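Endoglucanase FnCel5A (Fervidobacterium nodosum, PDB 3NCO) probably hydrolyses internal beta-1,4-glucosidic bonds of cellulose as a family 5 glycoside hydrolase with a TIM-barrel fold. Local coordinates at residues Phe142-Gln147 against Ser201-Glu206; Leu149-Trp154 against Val187-Leu192; Val178-Trp181 against Ser185-Arg188; Glu236-His241 against Arg280-Glu285. All coordinates share one frame; numbering follows the deposited sequence.

Contacts 1, 2 and 3 gather round the fourth to sixth strands of the eight-stranded parallel barrel, whereas contact 4 lies in the outer helical layer. Contact 3 has its centre about 7 Å from those of contacts 1 and 2, which are about 12 Å from each other; contact 4 is centred about 17 Å from contacts 1 and 3 and about 23 Å from contact 2. Along the chain, contacts 2 and 3 are nested inside the loop closed by contact 1 and share Val-187 and Arg-188, while contact 4 follows in series. Tyr-204, on strand 198-204, reaches His-241 of helix 232-252, so the barrel's C-terminal mouth and its outer helices are directly connected.

Contact 1. Residues Phe142-Gln147 against Ser201-Glu206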
loop_
_atom_site.group_PDB
_atom_site.type_symbol
_atom_site.label_atom_id
_atom_site.label_comp_id
_atom_site.label_asym_id
_atom_site.label_seq_id
_atom_site.Cartn_x
_atom_site.Cartn_y
_atom_site.Cartn_z
ATOM N N PHE A 142 -8.347 0.780 -4.003
ATOM C CA PHE A 142 -8.754 0.392 -2.649
ATOM C C PHE A 142 -7.740 -0.521 -1.984
ATOM O O PHE A 142 -7.200 -1.432 -2.613
ATOM C CB PHE A 142 -10.160 -0.223 -2.623
ATOM C CG PHE A 142 -10.746 -0.321 -1.253
ATOM C CD1 PHE A 142 -10.984 0.831 -0.467
ATOM C CD2 PHE A 142 -11.003 -1.577 -0.715
ATOM C CE1 PHE A 142 -11.482 0.705 0.843
ATOM C CE2 PHE A 142 -11.542 -1.713 0.567
ATOM C CZ PHE A 142 -11.777 -0.589 1.345
ATOM N N ASN A 143 -7.536 -0.299 -0.691
ATOM C CA ASN A 143 -6.634 -1.126 0.106
ATOM C C ASN A 143 -7.328 -2.390 0.585
ATOM O O ASN A 143 -8.363 -2.349 1.231
ATOM C CB ASN A 143 -6.253 -0.297 1.332
ATOM C CG ASN A 143 -5.356 -1.040 2.282
ATOM O OD1 ASN A 143 -5.757 -1.370 3.422
ATOM N ND2 ASN A 143 -4.222 -1.347 1.834
ATOM N N GLU A 144 -6.705 -3.536 0.274
ATOM C CA GLU A 144 -7.182 -4.810 0.882
ATOM C C GLU A 144 -8.701 -5.041 0.792
ATOM O O GLU A 144 -9.399 -4.999 1.790
ATOM C CB GLU A 144 -6.724 -4.882 2.343
ATOM C CG GLU A 144 -5.230 -5.030 2.422
ATOM C CD GLU A 144 -4.720 -5.190 3.816
ATOM O OE1 GLU A 144 -5.516 -5.128 4.774
ATOM O OE2 GLU A 144 -3.512 -5.324 4.011
ATOM N N PRO A 145 -9.211 -5.297 -0.415
ATOM C CA PRO A 145 -10.565 -5.741 -0.480
ATOM C C PRO A 145 -10.677 -6.962 0.395
ATOM O O PRO A 145 -9.683 -7.714 0.507
ATOM C CB PRO A 145 -10.698 -6.204 -1.937
ATOM C CG PRO A 145 -9.821 -5.265 -2.668
ATOM C CD PRO A 145 -8.578 -5.300 -1.757
ATOM N N ALA A 146 -11.820 -7.133 1.056
ATOM C CA ALA A 146 -12.037 -8.290 1.971
ATOM C C ALA A 146 -13.444 -8.357 2.479
ATOM O O ALA A 146 -14.275 -7.554 2.093
ATOM C CB ALA A 146 -11.101 -8.228 3.164
ATOM N N GLN A 147 -13.734 -9.404 3.274
ATOM C CA GLN A 147 -15.040 -9.532 3.891
ATOM C C GLN A 147 -16.071 -9.649 2.802
ATOM O O GLN A 147 -15.928 -10.518 1.952
ATOM C CB GLN A 147 -15.336 -8.407 4.900
ATOM C CG GLN A 147 -14.372 -8.511 6.108
ATOM C CD GLN A 147 -14.848 -7.636 7.255
ATOM O OE1 GLN A 147 -15.936 -7.856 7.806
ATOM N NE2 GLN A 147 -14.067 -6.633 7.604
ATOM N N SER A 201 -1.102 -5.241 -6.814
ATOM C CA SER A 201 -0.380 -5.227 -5.540
ATOM C C SER A 201 -0.860 -6.277 -4.542
ATOM O O SER A 201 -2.053 -6.466 -4.391
ATOM C CB SER A 201 -0.522 -3.834 -4.929
ATOM O OG SER A 201 0.125 -3.787 -3.685
ATOM N N PHE A 202 0.093 -6.905 -3.834
ATOM C CA PHE A 202 -0.277 -7.798 -2.694
ATOM C C PHE A 202 0.464 -7.315 -1.472
ATOM O O PHE A 202 1.342 -6.463 -1.615
ATOM C CB PHE A 202 0.002 -9.295 -2.956
ATOM C CG PHE A 202 1.480 -9.689 -2.905
ATOM C CD1 PHE A 202 1.959 -10.522 -1.899
ATOM C CD2 PHE A 202 2.372 -9.261 -3.918
ATOM C CE1 PHE A 202 3.345 -10.917 -1.885
ATOM C CE2 PHE A 202 3.726 -9.629 -3.894
ATOM C CZ PHE A 202 4.195 -10.445 -2.889
ATOM N N HIS A 203 0.018 -7.747 -0.308
ATOM C CA HIS A 203 0.676 -7.418 0.938
ATOM C C HIS A 203 1.207 -8.680 1.564
ATOM O O HIS A 203 0.608 -9.746 1.396
ATOM C CB HIS A 203 -0.317 -6.796 1.882
ATOM C CG HIS A 203 -0.855 -5.500 1.373
ATOM N ND1 HIS A 203 -1.848 -4.816 2.020
ATOM C CD2 HIS A 203 -0.514 -4.771 0.290
ATOM C CE1 HIS A 203 -2.101 -3.696 1.357
ATOM N NE2 HIS A 203 -1.301 -3.649 0.298
ATOM N N TYR A 204 2.333 -8.572 2.261
ATOM C CA TYR A 204 2.993 -9.753 2.776
ATOM C C TYR A 204 3.310 -9.629 4.254
ATOM O O TYR A 204 4.112 -8.782 4.656
ATOM C CB TYR A 204 4.281 -10.113 2.016
ATOM C CG TYR A 204 4.689 -11.559 2.278
ATOM C CD1 TYR A 204 3.960 -12.618 1.737
ATOM C CD2 TYR A 204 5.816 -11.852 3.066
ATOM C CE1 TYR A 204 4.349 -13.944 2.016
ATOM C CE2 TYR A 204 6.210 -13.138 3.340
ATOM C CZ TYR A 204 5.478 -14.177 2.808
ATOM O OH TYR A 204 5.864 -15.458 3.034
ATOM N N TYR A 205 2.691 -10.521 5.032
ATOM C CA TYR A 205 2.896 -10.585 6.479
ATOM C C TYR A 205 3.027 -12.026 7.014
ATOM O O TYR A 205 2.816 -12.273 8.208
ATOM C CB TYR A 205 1.691 -9.945 7.150
ATOM C CG TYR A 205 1.632 -8.446 6.943
ATOM C CD1 TYR A 205 2.485 -7.604 7.635
ATOM C CD2 TYR A 205 0.655 -7.855 6.078
ATOM C CE1 TYR A 205 2.415 -6.238 7.505
ATOM C CE2 TYR A 205 0.577 -6.468 5.952
ATOM C CZ TYR A 205 1.452 -5.658 6.660
ATOM O OH TYR A 205 1.380 -4.292 6.577
ATOM N N GLU A 206 3.410 -12.964 6.150
ATOM C CA GLU A 206 3.652 -14.342 6.605
ATOM C C GLU A 206 5.038 -14.500 7.163
ATOM O O GLU A 206 5.985 -13.895 6.630
ATOM C CB GLU A 206 3.468 -15.314 5.456
ATOM C CG GLU A 206 2.064 -15.133 4.832
ATOM C CD GLU A 206 0.980 -15.215 5.894
ATOM O OE1 GLU A 206 1.031 -16.093 6.786
ATOM O OE2 GLU A 206 0.071 -14.369 5.909
#
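Glu-144 reaches across to His-203 at the C-terminal ends of two strands of the TIM barrel. It belongs to the Asn-Glu-Pro sequence that marks the loop after the fourth strand in family 5 cellulases. From CB the chain turns so that CG is anti to the carbonyl carbon (chi1 -68°) and then runs extended toward the imidazole. CG of Glu-144 already lies 3.4 Å from ND1 of His-203, and CD follows alongside. At the tip, OE2 of Glu-144 accepts from ND1 of His-203 at 2.6 Å (N-H...O angle 160°) with its anti lone pair, nearly in the ring plane, although carboxylate and ring are turned 54° apart. With an alanine here, this ND1-H would probably lose its acceptor and the imidazole one restraint on its rotation. Asp-177 and Glu-260 of the flanking strands also touch the histidine. Asn-143, its own ND2 hydrogen-bonded elsewhere, meets the same ring at the edge, with ND2 of Asn-143 3.2 Å from CE1 of His-203.

Contact 2. Residues Leu149-Trp154 against Val187-Leu192. With PO4 (phosphate ion), chain E.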
loop_
_atom_site.group_PDB
_atom_site.type_symbol
_atom_site.label_atom_id
_atom_site.label_comp_id
_atom_site.label_asym_id
_atom_site.label_seq_id
_atom_site.Cartn_x
_atom_site.Cartn_y
_atom_site.Cartn_z
ATOM N N LEU A 149 -16.823 -7.669 0.391
ATOM C CA LEU A 149 -16.214 -7.307 -0.906
ATOM C C LEU A 149 -15.290 -8.433 -1.343
ATOM O O LEU A 149 -14.028 -8.347 -1.223
ATOM C CB LEU A 149 -15.492 -5.982 -0.807
ATOM C CG LEU A 149 -14.937 -5.380 -2.113
ATOM C CD1 LEU A 149 -15.994 -5.038 -3.100
ATOM C CD2 LEU A 149 -14.137 -4.107 -1.756
ATOM N N THR A 150 -15.971 -9.512 -1.776
ATOM C CA THR A 150 -15.328 -10.771 -2.165
ATOM C C THR A 150 -14.529 -10.550 -3.447
ATOM O O THR A 150 -14.726 -9.540 -4.118
ATOM C CB THR A 150 -16.389 -11.827 -2.463
ATOM O OG1 THR A 150 -17.239 -11.329 -3.517
ATOM C CG2 THR A 150 -17.261 -12.062 -1.232
ATOM N N PRO A 151 -13.640 -11.498 -3.810
ATOM C CA PRO A 151 -12.937 -11.385 -5.097
ATOM C C PRO A 151 -13.903 -11.114 -6.258
ATOM O O PRO A 151 -13.639 -10.269 -7.107
ATOM C CB PRO A 151 -12.242 -12.769 -5.219
ATOM C CG PRO A 151 -11.902 -13.116 -3.788
ATOM C CD PRO A 151 -13.180 -12.659 -3.023
ATOM N N THR A 152 -15.040 -11.796 -6.281
ATOM C CA THR A 152 -16.058 -11.541 -7.311
ATOM C C THR A 152 -16.608 -10.122 -7.315
ATOM O O THR A 152 -16.726 -9.500 -8.378
ATOM C CB THR A 152 -17.177 -12.598 -7.161
ATOM O OG1 THR A 152 -16.608 -13.899 -7.342
ATOM C CG2 THR A 152 -18.382 -12.381 -8.122
ATOM N N LYS A 153 -16.981 -9.612 -6.148
ATOM C CA LYS A 153 -17.543 -8.255 -6.076
ATOM C C LYS A 153 -16.471 -7.258 -6.434
ATOM O O LYS A 153 -16.742 -6.231 -7.065
ATOM C CB LYS A 153 -17.985 -7.971 -4.642
ATOM C CG LYS A 153 -19.193 -8.806 -4.204
ATOM C CD LYS A 153 -20.525 -8.295 -4.757
ATOM C CE LYS A 153 -21.759 -8.968 -4.109
ATOM N NZ LYS A 153 -22.874 -8.523 -5.027
ATOM N N TRP A 154 -15.245 -7.531 -5.998
ATOM C CA TRP A 154 -14.174 -6.616 -6.320
ATOM C C TRP A 154 -13.889 -6.607 -7.798
ATOM O O TRP A 154 -13.629 -5.554 -8.360
ATOM C CB TRP A 154 -12.962 -7.034 -5.527
ATOM C CG TRP A 154 -11.731 -6.323 -5.811
ATOM C CD1 TRP A 154 -10.565 -6.914 -6.179
ATOM C CD2 TRP A 154 -11.475 -4.893 -5.715
ATOM N NE1 TRP A 154 -9.583 -5.947 -6.339
ATOM C CE2 TRP A 154 -10.098 -4.714 -6.013
ATOM C CE3 TRP A 154 -12.238 -3.786 -5.322
ATOM C CZ2 TRP A 154 -9.479 -3.442 -6.023
ATOM C CZ3 TRP A 154 -11.616 -2.506 -5.297
ATOM C CH2 TRP A 154 -10.256 -2.360 -5.684
ATOM N N VAL A 187 -4.027 -14.195 -5.331
ATOM C CA VAL A 187 -3.697 -13.534 -6.583
ATOM C C VAL A 187 -4.498 -14.149 -7.764
ATOM O O VAL A 187 -4.973 -13.439 -8.644
ATOM C CB VAL A 187 -2.149 -13.503 -6.784
ATOM C CG1 VAL A 187 -1.607 -14.849 -7.324
ATOM C CG2 VAL A 187 -1.775 -12.373 -7.655
ATOM N N ARG A 188 -4.730 -15.468 -7.741
ATOM C CA ARG A 188 -5.392 -16.129 -8.840
ATOM C C ARG A 188 -6.869 -15.780 -8.918
ATOM O O ARG A 188 -7.526 -16.131 -9.892
ATOM C CB ARG A 188 -5.241 -17.652 -8.700
ATOM C CG ARG A 188 -5.812 -18.214 -7.346
ATOM C CD ARG A 188 -5.560 -19.741 -7.270
ATOM N NE ARG A 188 -6.290 -20.488 -6.237
ATOM C CZ ARG A 188 -5.898 -20.730 -4.970
ATOM N NH1 ARG A 188 -6.713 -21.479 -4.200
ATOM N NH2 ARG A 188 -4.752 -20.231 -4.432
ATOM N N GLU A 189 -7.420 -15.136 -7.884
ATOM C CA GLU A 189 -8.848 -14.810 -7.902
ATOM C C GLU A 189 -9.051 -13.490 -8.589
ATOM O O GLU A 189 -10.156 -13.141 -8.891
ATOM C CB GLU A 189 -9.416 -14.694 -6.464
ATOM C CG GLU A 189 -9.112 -15.876 -5.551
ATOM C CD GLU A 189 -9.844 -17.141 -5.907
ATOM O OE1 GLU A 189 -10.788 -17.102 -6.741
ATOM O OE2 GLU A 189 -9.469 -18.194 -5.335
ATOM N N LEU A 190 -7.977 -12.735 -8.801
ATOM C CA LEU A 190 -8.117 -11.390 -9.386
ATOM C C LEU A 190 -8.304 -11.500 -10.889
ATOM O O LEU A 190 -7.507 -12.177 -11.559
ATOM C CB LEU A 190 -6.862 -10.576 -9.066
ATOM C CG LEU A 190 -6.782 -9.122 -9.478
ATOM C CD1 LEU A 190 -7.949 -8.300 -8.902
ATOM C CD2 LEU A 190 -5.400 -8.530 -9.062
ATOM N N LYS A 191 -9.357 -10.852 -11.420
ATOM C CA LYS A 191 -9.595 -10.782 -12.874
ATOM C C LYS A 191 -9.154 -9.407 -13.385
ATOM O O LYS A 191 -9.643 -8.380 -12.897
ATOM C CB LYS A 191 -11.067 -11.024 -13.194
ATOM C CG LYS A 191 -11.342 -11.006 -14.633
ATOM C CD LYS A 191 -12.820 -10.815 -14.943
ATOM C CE LYS A 191 -13.612 -12.071 -14.636
ATOM N NZ LYS A 191 -15.040 -11.758 -14.950
ATOM N N LEU A 192 -8.244 -9.395 -14.358
ATOM C CA LEU A 192 -7.693 -8.133 -14.863
ATOM C C LEU A 192 -8.626 -7.508 -15.915
ATOM O O LEU A 192 -9.714 -8.040 -16.197
ATOM C CB LEU A 192 -6.238 -8.311 -15.327
ATOM C CG LEU A 192 -5.278 -8.710 -14.206
ATOM C CD1 LEU A 192 -3.869 -8.882 -14.741
ATOM C CD2 LEU A 192 -5.272 -7.576 -13.152
HETATM P P PO4 E . -15.345 -14.010 -10.599
HETATM O O1 PO4 E . -14.344 -14.715 -9.696
HETATM O O2 PO4 E . -15.325 -14.584 -12.016
HETATM O O3 PO4 E . -16.714 -14.273 -9.973
HETATM O O4 PO4 E . -14.982 -12.527 -10.771
#
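Pro-151 and Glu-189 form the closer-packed part of this contact, while Trp-154 and Leu-190 are the more buried but more loosely touching pair. The proline and the glutamate lie side by side and point the same way, CB and CG of Pro-151 both meeting CB of Glu-189, at 3.6 and 4.0 Å. On the inner side Leu-190 CD1 approaches the pyrrole part of the indole obliquely, 3.8 Å from Trp-154 NE1 and 4.0 Å from Trp-154 CD1. The indole reaches this position because its CG stands anti to the backbone N (chi1 174°), which swings the ring inward from helix 151-168. Its NE1 does not depend on the leucine for a polar partner, since it donates to the carbonyl of Asp-177, while Pro-145 and Phe-142 pack against the ring as well.

The looser, solvent side is at Thr-152. Here a phosphate, probably from the crystallisation liquor, accepts a hydrogen bond from Thr-152, whose OG1 is 2.7 Å from phosphate O3; Asn-155 also binds it. Thr-150 is the N-cap of the helix, its OG1 accepting from Lys-153 N at 3.2 Å. The first turn of the helix is thus packed against a 3-10 turn and loop, a contact between the connections that follow the fourth and fifth strands of the TIM barrel.

Contact 3. Residues Val178-Trp181 against Ser185-Arg188; sequences VPNW and SYVR
Asn-180 lies flat over one face of the Tyr-186 ring, within the connection that follows the fifth strand of the TIM barrel. There the chain leaves strand 174-177, turns, and folds back as a short 3-10 segment, so that both partners come from one loop. The amide and ring planes are only 3° apart, a stacked pair. CB of Asn-180 makes a CH-pi contact 3.4 Å from the centroid of the Tyr-186 ring, 8° off its normal. Beyond CB the amide runs along the same face toward the phenol end, where CG of Asn-180 is 3.4 Å from CZ of Tyr-186. No hydrogen bond joins the amide to the hydroxyl, and the pair is held by this layering of flat groups. Tyr-186 presents the face by carrying its CG anti to the carbonyl carbon (chi1 -69°).

Nearer strand 174-177 the packing becomes aliphatic. Pro-179 also packs against Pro-151 and Trp-154 of helix 151-168, and its carbonyl O lies 3.9 Å from Tyr-186 CB. CG1 of Val-178 rests on the peptide between Tyr-186 and Val-187, 3.8 Å from Val-187 N, while CG2 of Val-178 meets Val-187 CG2 at 4.0 Å.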
loop_
_atom_site.group_PDB
_atom_site.type_symbol
_atom_site.label_atom_id
_atom_site.label_comp_id
_atom_site.label_asym_id
_atom_site.label_seq_id
_atom_site.Cartn_x
_atom_site.Cartn_y
_atom_site.Cartn_z
ATOM N N VAL A 178 -4.927 -7.115 -4.734
ATOM C CA VAL A 178 -5.382 -8.510 -4.586
ATOM C C VAL A 178 -6.460 -8.533 -3.489
ATOM O O VAL A 178 -6.327 -7.801 -2.479
ATOM C CB VAL A 178 -4.133 -9.334 -4.218
ATOM C CG1 VAL A 178 -4.581 -10.731 -3.840
ATOM C CG2 VAL A 178 -3.246 -9.362 -5.464
ATOM N N PRO A 179 -7.526 -9.341 -3.682
ATOM C CA PRO A 179 -8.644 -9.371 -2.706
ATOM C C PRO A 179 -8.272 -10.231 -1.486
ATOM O O PRO A 179 -7.092 -10.596 -1.321
ATOM C CB PRO A 179 -9.823 -9.925 -3.507
ATOM C CG PRO A 179 -9.148 -10.820 -4.554
ATOM C CD PRO A 179 -7.746 -10.274 -4.821
ATOM N N ASN A 180 -9.257 -10.482 -0.596
ATOM C CA ASN A 180 -9.022 -11.231 0.654
ATOM C C ASN A 180 -7.804 -10.708 1.421
ATOM O O ASN A 180 -6.841 -11.429 1.725
ATOM C CB ASN A 180 -8.920 -12.733 0.399
ATOM C CG ASN A 180 -9.524 -13.544 1.526
ATOM O OD1 ASN A 180 -10.662 -14.018 1.428
ATOM N ND2 ASN A 180 -8.762 -13.718 2.604
ATOM N N TRP A 181 -7.887 -9.424 1.746
ATOM C CA TRP A 181 -6.808 -8.732 2.489
ATOM C C TRP A 181 -5.501 -8.624 1.709
ATOM O O TRP A 181 -4.443 -8.360 2.330
ATOM C CB TRP A 181 -6.510 -9.436 3.821
ATOM C CG TRP A 181 -7.688 -9.629 4.619
ATOM C CD1 TRP A 181 -8.331 -10.827 4.906
ATOM C CD2 TRP A 181 -8.408 -8.619 5.282
ATOM N NE1 TRP A 181 -9.401 -10.594 5.710
ATOM C CE2 TRP A 181 -9.478 -9.251 5.967
ATOM C CE3 TRP A 181 -8.252 -7.249 5.397
ATOM C CZ2 TRP A 181 -10.392 -8.545 6.726
ATOM C CZ3 TRP A 181 -9.177 -6.533 6.156
ATOM C CH2 TRP A 181 -10.218 -7.187 6.824
ATOM N N SER A 185 -1.846 -15.543 -1.688
ATOM C CA SER A 185 -2.404 -16.751 -2.273
ATOM C C SER A 185 -3.672 -16.479 -3.058
ATOM O O SER A 185 -4.145 -17.378 -3.803
ATOM C CB SER A 185 -2.686 -17.799 -1.215
ATOM O OG SER A 185 -3.698 -17.356 -0.348
ATOM N N TYR A 186 -4.259 -15.296 -2.893
ATOM C CA TYR A 186 -5.508 -14.998 -3.576
ATOM C C TYR A 186 -5.278 -14.288 -4.909
ATOM O O TYR A 186 -6.205 -13.832 -5.555
ATOM C CB TYR A 186 -6.413 -14.161 -2.641
ATOM C CG TYR A 186 -6.924 -14.932 -1.468
ATOM C CD1 TYR A 186 -8.173 -15.537 -1.523
ATOM C CD2 TYR A 186 -6.163 -15.049 -0.298
ATOM C CE1 TYR A 186 -8.653 -16.277 -0.449
ATOM C CE2 TYR A 186 -6.650 -15.783 0.805
ATOM C CZ TYR A 186 -7.900 -16.368 0.707
ATOM O OH TYR A 186 -8.409 -17.091 1.769
ATOM N N VAL A 187 -4.027 -14.195 -5.331
ATOM C CA VAL A 187 -3.697 -13.534 -6.583
ATOM C C VAL A 187 -4.498 -14.149 -7.764
ATOM O O VAL A 187 -4.973 -13.439 -8.644
ATOM C CB VAL A 187 -2.149 -13.503 -6.784
ATOM C CG1 VAL A 187 -1.607 -14.849 -7.324
ATOM C CG2 VAL A 187 -1.775 -12.373 -7.655
ATOM N N ARG A 188 -4.730 -15.468 -7.741
ATOM C CA ARG A 188 -5.392 -16.129 -8.840
ATOM C C ARG A 188 -6.869 -15.780 -8.918
ATOM O O ARG A 188 -7.526 -16.131 -9.892
ATOM C CB ARG A 188 -5.241 -17.652 -8.700
ATOM C CG ARG A 188 -5.812 -18.214 -7.346
ATOM C CD ARG A 188 -5.560 -19.741 -7.270
ATOM N NE ARG A 188 -6.290 -20.488 -6.237
ATOM C CZ ARG A 188 -5.898 -20.730 -4.970
ATOM N NH1 ARG A 188 -6.713 -21.479 -4.200
ATOM N NH2 ARG A 188 -4.752 -20.231 -4.432
#

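Contact 4. Residues Glu236-His241 against Arg280-Glu285; sequences EQIRNH and RRIAEE
Ile-238 and Ile-282 supply the apolar part of this helix pair, and Arg-239 and Glu-285 the charged part. In the buried layer the CD1 methyl of Ile-282 reaches over to the opposite helix. It lies 3.7 Å from Ile-238 CG2 and also 3.7 Å from the backbone N of Arg-239. Phe-242 and Val-235 of the same helix, 232-252, flank Ile-282.

The electrostatic layer runs along the outer edge. Arg-239 CG stands anti to the backbone N (chi1 -169°) and the chain bends at chi3, which brings NH1 of Arg-239 into a salt bridge with OE1 of Glu-285 at 2.6 Å. The carboxylate oxygen comes to the edge of the guanidinium, near its plane, although the two flat groups are tilted 35° from each other. A long link from NE of Arg-239 to OE1 of Glu-236, 3.7 Å, extends the network within the helix. Replacing the arginine by a leucine would probably leave both carboxylates without this shared cation.

The axes of segments 236-241 and 280-285 approach to 10.1 Å, with a signed crossing angle of -32°. Helices 232-252 and 269-285 run in similar directions as neighbours in the outer helical layer, as in a (beta/alpha)8 barrel.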
loop_
_atom_site.group_PDB
_atom_site.type_symbol
_atom_site.label_atom_id
_atom_site.label_comp_id
_atom_site.label_asym_id
_atom_site.label_seq_id
_atom_site.Cartn_x
_atom_site.Cartn_y
_atom_site.Cartn_z
ATOM N N GLU A 236 12.737 -20.431 2.255
ATOM C CA GLU A 236 12.039 -21.132 1.194
ATOM C C GLU A 236 10.518 -20.941 1.298
ATOM O O GLU A 236 9.832 -20.868 0.275
ATOM C CB GLU A 236 12.427 -22.634 1.192
ATOM C CG GLU A 236 11.756 -23.419 0.068
ATOM C CD GLU A 236 11.890 -22.742 -1.305
ATOM O OE1 GLU A 236 12.984 -22.214 -1.632
ATOM O OE2 GLU A 236 10.887 -22.736 -2.052
ATOM N N GLN A 237 9.962 -20.846 2.511
ATOM C CA GLN A 237 8.504 -20.562 2.609
ATOM C C GLN A 237 8.163 -19.267 1.884
ATOM O O GLN A 237 7.167 -19.200 1.146
ATOM C CB GLN A 237 8.008 -20.472 4.075
ATOM C CG GLN A 237 8.016 -21.802 4.890
ATOM C CD GLN A 237 6.730 -22.627 4.661
ATOM O OE1 GLN A 237 5.615 -22.056 4.669
ATOM N NE2 GLN A 237 6.874 -23.950 4.437
ATOM N N ILE A 238 8.986 -18.231 2.083
ATOM C CA ILE A 238 8.726 -16.921 1.460
ATOM C C ILE A 238 8.962 -17.001 -0.066
ATOM O O ILE A 238 8.166 -16.504 -0.861
ATOM C CB ILE A 238 9.603 -15.798 2.065
ATOM C CG1 ILE A 238 9.290 -15.681 3.561
ATOM C CG2 ILE A 238 9.414 -14.423 1.322
ATOM C CD1 ILE A 238 10.207 -14.690 4.317
ATOM N N ARG A 239 10.078 -17.592 -0.462
ATOM C CA ARG A 239 10.365 -17.737 -1.888
ATOM C C ARG A 239 9.208 -18.452 -2.623
ATOM O O ARG A 239 8.830 -18.059 -3.715
ATOM C CB ARG A 239 11.690 -18.493 -2.073
ATOM C CG ARG A 239 12.144 -18.412 -3.551
ATOM C CD ARG A 239 13.446 -19.102 -3.849
ATOM N NE ARG A 239 14.421 -19.009 -2.767
ATOM C CZ ARG A 239 15.169 -17.942 -2.515
ATOM N NH1 ARG A 239 15.056 -16.861 -3.275
ATOM N NH2 ARG A 239 16.047 -17.963 -1.514
ATOM N N ASN A 240 8.680 -19.530 -2.031
ATOM C CA ASN A 240 7.598 -20.309 -2.632
ATOM C C ASN A 240 6.386 -19.374 -2.817
ATOM O O ASN A 240 5.715 -19.384 -3.851
ATOM C CB ASN A 240 7.283 -21.546 -1.733
ATOM C CG ASN A 240 6.220 -22.513 -2.318
ATOM O OD1 ASN A 240 6.432 -23.164 -3.362
ATOM N ND2 ASN A 240 5.101 -22.650 -1.611
ATOM N N HIS A 241 6.076 -18.593 -1.774
ATOM C CA HIS A 241 4.948 -17.643 -1.859
ATOM C C HIS A 241 5.134 -16.620 -3.007
ATOM O O HIS A 241 4.197 -16.331 -3.765
ATOM C CB HIS A 241 4.835 -16.911 -0.535
ATOM C CG HIS A 241 4.417 -17.801 0.598
ATOM N ND1 HIS A 241 4.588 -17.447 1.916
ATOM C CD2 HIS A 241 3.832 -19.025 0.606
ATOM C CE1 HIS A 241 4.084 -18.391 2.693
ATOM N NE2 HIS A 241 3.621 -19.363 1.922
ATOM N N ARG A 280 12.550 -8.283 1.534
ATOM C CA ARG A 280 13.064 -7.309 0.565
ATOM C C ARG A 280 13.894 -7.980 -0.570
ATOM O O ARG A 280 13.693 -7.708 -1.748
ATOM C CB ARG A 280 13.898 -6.218 1.236
ATOM C CG ARG A 280 14.499 -5.296 0.161
ATOM C CD ARG A 280 15.536 -4.341 0.709
ATOM N NE ARG A 280 16.643 -5.026 1.364
ATOM C CZ ARG A 280 17.669 -5.529 0.724
ATOM N NH1 ARG A 280 18.662 -6.115 1.377
ATOM N NH2 ARG A 280 17.719 -5.410 -0.588
ATOM N N ARG A 281 14.844 -8.850 -0.203
ATOM C CA ARG A 281 15.688 -9.505 -1.215
ATOM C C ARG A 281 14.874 -10.361 -2.167
ATOM O O ARG A 281 15.189 -10.416 -3.361
ATOM C CB ARG A 281 16.700 -10.423 -0.536
ATOM C CG ARG A 281 17.746 -9.678 0.277
ATOM C CD ARG A 281 18.876 -10.642 0.813
ATOM N NE ARG A 281 18.384 -11.993 1.187
ATOM C CZ ARG A 281 18.436 -12.561 2.415
ATOM N NH1 ARG A 281 18.952 -11.920 3.459
ATOM N NH2 ARG A 281 17.954 -13.798 2.603
ATOM N N ILE A 282 13.870 -11.069 -1.648
ATOM C CA ILE A 282 13.084 -11.971 -2.497
ATOM C C ILE A 282 12.128 -11.169 -3.398
ATOM O O ILE A 282 11.922 -11.524 -4.571
ATOM C CB ILE A 282 12.341 -13.039 -1.667
ATOM C CG1 ILE A 282 13.379 -13.978 -1.011
ATOM C CG2 ILE A 282 11.302 -13.819 -2.528
ATOM C CD1 ILE A 282 12.784 -15.031 -0.049
ATOM N N ALA A 283 11.602 -10.060 -2.882
ATOM C CA ALA A 283 10.831 -9.164 -3.762
ATOM C C ALA A 283 11.747 -8.628 -4.877
ATOM O O ALA A 283 11.344 -8.588 -6.036
ATOM C CB ALA A 283 10.184 -7.986 -2.953
ATOM N N GLU A 284 13.003 -8.286 -4.546
ATOM C CA GLU A 284 13.901 -7.757 -5.579
ATOM C C GLU A 284 14.158 -8.844 -6.632
ATOM O O GLU A 284 14.166 -8.551 -7.858
ATOM C CB GLU A 284 15.239 -7.294 -4.967
ATOM C CG GLU A 284 15.135 -5.967 -4.248
ATOM C CD GLU A 284 16.352 -5.734 -3.322
ATOM O OE1 GLU A 284 17.299 -6.573 -3.357
ATOM O OE2 GLU A 284 16.353 -4.725 -2.558
ATOM N N GLU A 285 14.346 -10.087 -6.164
ATOM C CA GLU A 285 14.698 -11.191 -7.047
ATOM C C GLU A 285 13.596 -11.452 -8.071
ATOM O O GLU A 285 13.879 -11.799 -9.232
ATOM C CB GLU A 285 15.036 -12.442 -6.222
ATOM C CG GLU A 285 15.054 -13.763 -6.972
ATOM C CD GLU A 285 14.931 -14.980 -6.020
ATOM O OE1 GLU A 285 15.124 -14.795 -4.769
ATOM O OE2 GLU A 285 14.672 -16.120 -6.538
#